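Local coordinates for protein trypanothione-dependent glyoxalase I (Leishmania major, PDB 2C21) that belongs to the glyoxalase/bleomycin resistance/dioxygenase superfamily and, as a dimer of paired beta-rich modules, carries bound nickel ions, at residues K44-F49 with L63-G68. Residues are numbered along the deposited sequence; the frame is centred on the assembly and turned at random.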
loop_
_atom_site.group_PDB
_atom_site.type_symbol
_atom_site.label_atom_id
_atom_site.label_comp_id
_atom_site.label_asym_id
_atom_site.label_seq_id
_atom_site.Cartn_x
_atom_site.Cartn_y
_atom_site.Cartn_z
ATOM N N LYS A 44 14.132 -19.543 -4.018
ATOM C CA LYS A 44 13.640 -19.160 -5.329
ATOM C C LYS A 44 12.797 -17.883 -5.314
ATOM O O LYS A 44 11.754 -17.801 -5.971
ATOM C CB LYS A 44 12.867 -20.324 -5.971
ATOM C CG LYS A 44 13.721 -21.563 -6.203
ATOM C CD LYS A 44 13.058 -22.515 -7.187
ATOM C CE LYS A 44 13.999 -23.663 -7.586
ATOM N NZ LYS A 44 13.282 -24.743 -8.345
ATOM N N TYR A 45 13.267 -16.872 -4.595
ATOM C CA TYR A 45 12.619 -15.561 -4.666
ATOM C C TYR A 45 13.596 -14.406 -4.447
ATOM O O TYR A 45 14.673 -14.585 -3.884
ATOM C CB TYR A 45 11.419 -15.460 -3.701
ATOM C CG TYR A 45 11.797 -15.310 -2.243
ATOM C CD1 TYR A 45 11.933 -14.065 -1.665
ATOM C CD2 TYR A 45 12.010 -16.426 -1.440
ATOM C CE1 TYR A 45 12.307 -13.928 -0.329
ATOM C CE2 TYR A 45 12.357 -16.295 -0.112
ATOM C CZ TYR A 45 12.502 -15.045 0.435
ATOM O OH TYR A 45 12.861 -14.919 1.763
ATOM N N THR A 46 13.169 -13.234 -4.904
ATOM C CA THR A 46 13.899 -11.987 -4.765
ATOM C C THR A 46 12.906 -10.918 -4.361
ATOM O O THR A 46 11.814 -10.837 -4.942
ATOM C CB THR A 46 14.543 -11.569 -6.098
ATOM O OG1 THR A 46 15.312 -12.663 -6.619
ATOM C CG2 THR A 46 15.469 -10.361 -5.912
ATOM N N LEU A 47 13.291 -10.098 -3.377
ATOM C CA LEU A 47 12.532 -8.897 -3.017
ATOM C C LEU A 47 13.293 -7.624 -3.419
ATOM O O LEU A 47 14.536 -7.545 -3.295
ATOM C CB LEU A 47 12.273 -8.855 -1.512
ATOM C CG LEU A 47 11.779 -10.105 -0.799
ATOM C CD1 LEU A 47 11.707 -9.797 0.698
ATOM C CD2 LEU A 47 10.423 -10.578 -1.309
ATOM N N VAL A 48 12.548 -6.635 -3.887
ATOM C CA VAL A 48 13.098 -5.298 -4.192
ATOM C C VAL A 48 12.214 -4.245 -3.575
ATOM O O VAL A 48 10.993 -4.256 -3.758
ATOM C CB VAL A 48 13.189 -5.003 -5.700
ATOM C CG1 VAL A 48 13.793 -3.610 -5.939
ATOM C CG2 VAL A 48 14.003 -6.081 -6.406
ATOM N N PHE A 49 12.841 -3.355 -2.819
ATOM C CA PHE A 49 12.152 -2.261 -2.165
ATOM C C PHE A 49 12.471 -0.983 -2.919
ATOM O O PHE A 49 13.660 -0.651 -3.139
ATOM C CB PHE A 49 12.565 -2.173 -0.698
ATOM C CG PHE A 49 12.073 -3.338 0.127
ATOM C CD1 PHE A 49 12.757 -4.559 0.120
ATOM C CD2 PHE A 49 10.922 -3.226 0.897
ATOM C CE1 PHE A 49 12.283 -5.656 0.865
ATOM C CE2 PHE A 49 10.454 -4.300 1.644
ATOM C CZ PHE A 49 11.136 -5.516 1.628
ATOM N N LEU A 63 8.465 -5.333 -4.194
ATOM C CA LEU A 63 8.204 -6.294 -5.261
ATOM C C LEU A 63 8.785 -7.644 -4.885
ATOM O O LEU A 63 9.929 -7.724 -4.459
ATOM C CB LEU A 63 8.845 -5.844 -6.569
ATOM C CG LEU A 63 8.734 -4.375 -6.926
ATOM C CD1 LEU A 63 9.484 -4.138 -8.231
ATOM C CD2 LEU A 63 7.285 -3.974 -7.030
ATOM N N THR A 64 7.991 -8.696 -5.069
ATOM C CA THR A 64 8.430 -10.058 -4.889
ATOM C C THR A 64 8.428 -10.722 -6.259
ATOM O O THR A 64 7.414 -10.694 -6.966
ATOM C CB THR A 64 7.442 -10.840 -3.983
ATOM O OG1 THR A 64 7.365 -10.215 -2.696
ATOM C CG2 THR A 64 7.890 -12.269 -3.830
ATOM N N TYR A 65 9.576 -11.285 -6.622
ATOM C CA TYR A 65 9.708 -12.110 -7.803
ATOM C C TYR A 65 9.903 -13.561 -7.355
ATOM O O TYR A 65 10.829 -13.860 -6.591
ATOM C CB TYR A 65 10.909 -11.637 -8.644
ATOM C CG TYR A 65 11.289 -12.599 -9.736
ATOM C CD1 TYR A 65 10.435 -12.811 -10.821
ATOM C CD2 TYR A 65 12.491 -13.315 -9.690
ATOM C CE1 TYR A 65 10.767 -13.698 -11.827
ATOM C CE2 TYR A 65 12.828 -14.206 -10.698
ATOM C CZ TYR A 65 11.962 -14.396 -11.759
ATOM O OH TYR A 65 12.267 -15.279 -12.775
ATOM N N ASN A 66 9.027 -14.452 -7.821
ATOM C CA ASN A 66 9.213 -15.885 -7.663
ATOM C C ASN A 66 9.833 -16.456 -8.920
ATOM O O ASN A 66 9.280 -16.288 -10.004
ATOM C CB ASN A 66 7.886 -16.581 -7.370
ATOM C CG ASN A 66 7.402 -16.299 -5.977
ATOM O OD1 ASN A 66 8.011 -16.740 -5.004
ATOM N ND2 ASN A 66 6.337 -15.530 -5.865
ATOM N N TYR A 67 10.972 -17.139 -8.766
ATOM C CA TYR A 67 11.750 -17.627 -9.907
ATOM C C TYR A 67 10.860 -18.443 -10.851
ATOM O O TYR A 67 10.201 -19.415 -10.439
ATOM C CB TYR A 67 12.918 -18.515 -9.461
ATOM C CG TYR A 67 14.088 -17.852 -8.735
ATOM C CD1 TYR A 67 15.273 -18.559 -8.554
ATOM C CD2 TYR A 67 14.021 -16.554 -8.225
ATOM C CE1 TYR A 67 16.344 -18.014 -7.898
ATOM C CE2 TYR A 67 15.124 -15.993 -7.562
ATOM C CZ TYR A 67 16.272 -16.741 -7.401
ATOM O OH TYR A 67 17.367 -16.228 -6.745
ATOM N N GLY A 68 10.843 -18.034 -12.113
ATOM C CA GLY A 68 10.129 -18.761 -13.158
ATOM C C GLY A 68 8.632 -18.516 -13.220
ATOM O O GLY A 68 7.942 -19.156 -14.013
HETATM O O HOH W 1 9.394 -19.131 -5.557
#
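L63 pairs with V48 through two backbone bonds, L63 N to V48 O (2.8 Å) and V48 N to L63 O. Both side chains leave the sheet on the same face, under helix 19-29, where L19 touches V48 and S22 touches L63. One step on, T64 lies opposite L47 in a non-hydrogen-bonded pair on the other face. Here the two side chains run side by side, and the L47 methyl CD2 rests 3.4 Å from T64 OG1; T64's own backbone bonds go to I14 and V16, at and just beyond the end of strand 8-15. Y65 returns to the hydrogen-bonded pattern with T46: Y65 N reaches T46 O at 2.8 Å, nearly straight at 177°, and T46 N donates back to Y65 O. At the end of its ring, Y65 OH accepts the N-H of G68. N66 faces Y45, and its OD1 shares a water with K44 O. Y67 N also bonds K44 O, from above the carbonyl plane. With CG anti to its carbonyl carbon (chi1 -70°), the Y67 ring lies across the backbone of K44 and Y45, K44 CA sitting 3.7 Å from the ring centroid in a CH-pi contact. T46 OG1 meets the Y67 ring edge in plane, 3.5 Å from Y67 CE2. On strand 33-40, D39 OD1 hydrogen-bonds both T46 OG1 and Y67 OH, and V40 faces K44 and Y45 in a G1 beta bulge. The whole is an antiparallel beta hairpin, the two middle strands, 45-51 and 60-66, flanked by 33-40 and 8-15 in the four-stranded mixed sheet of a glyoxalase-type beta-alpha-beta-beta-beta module.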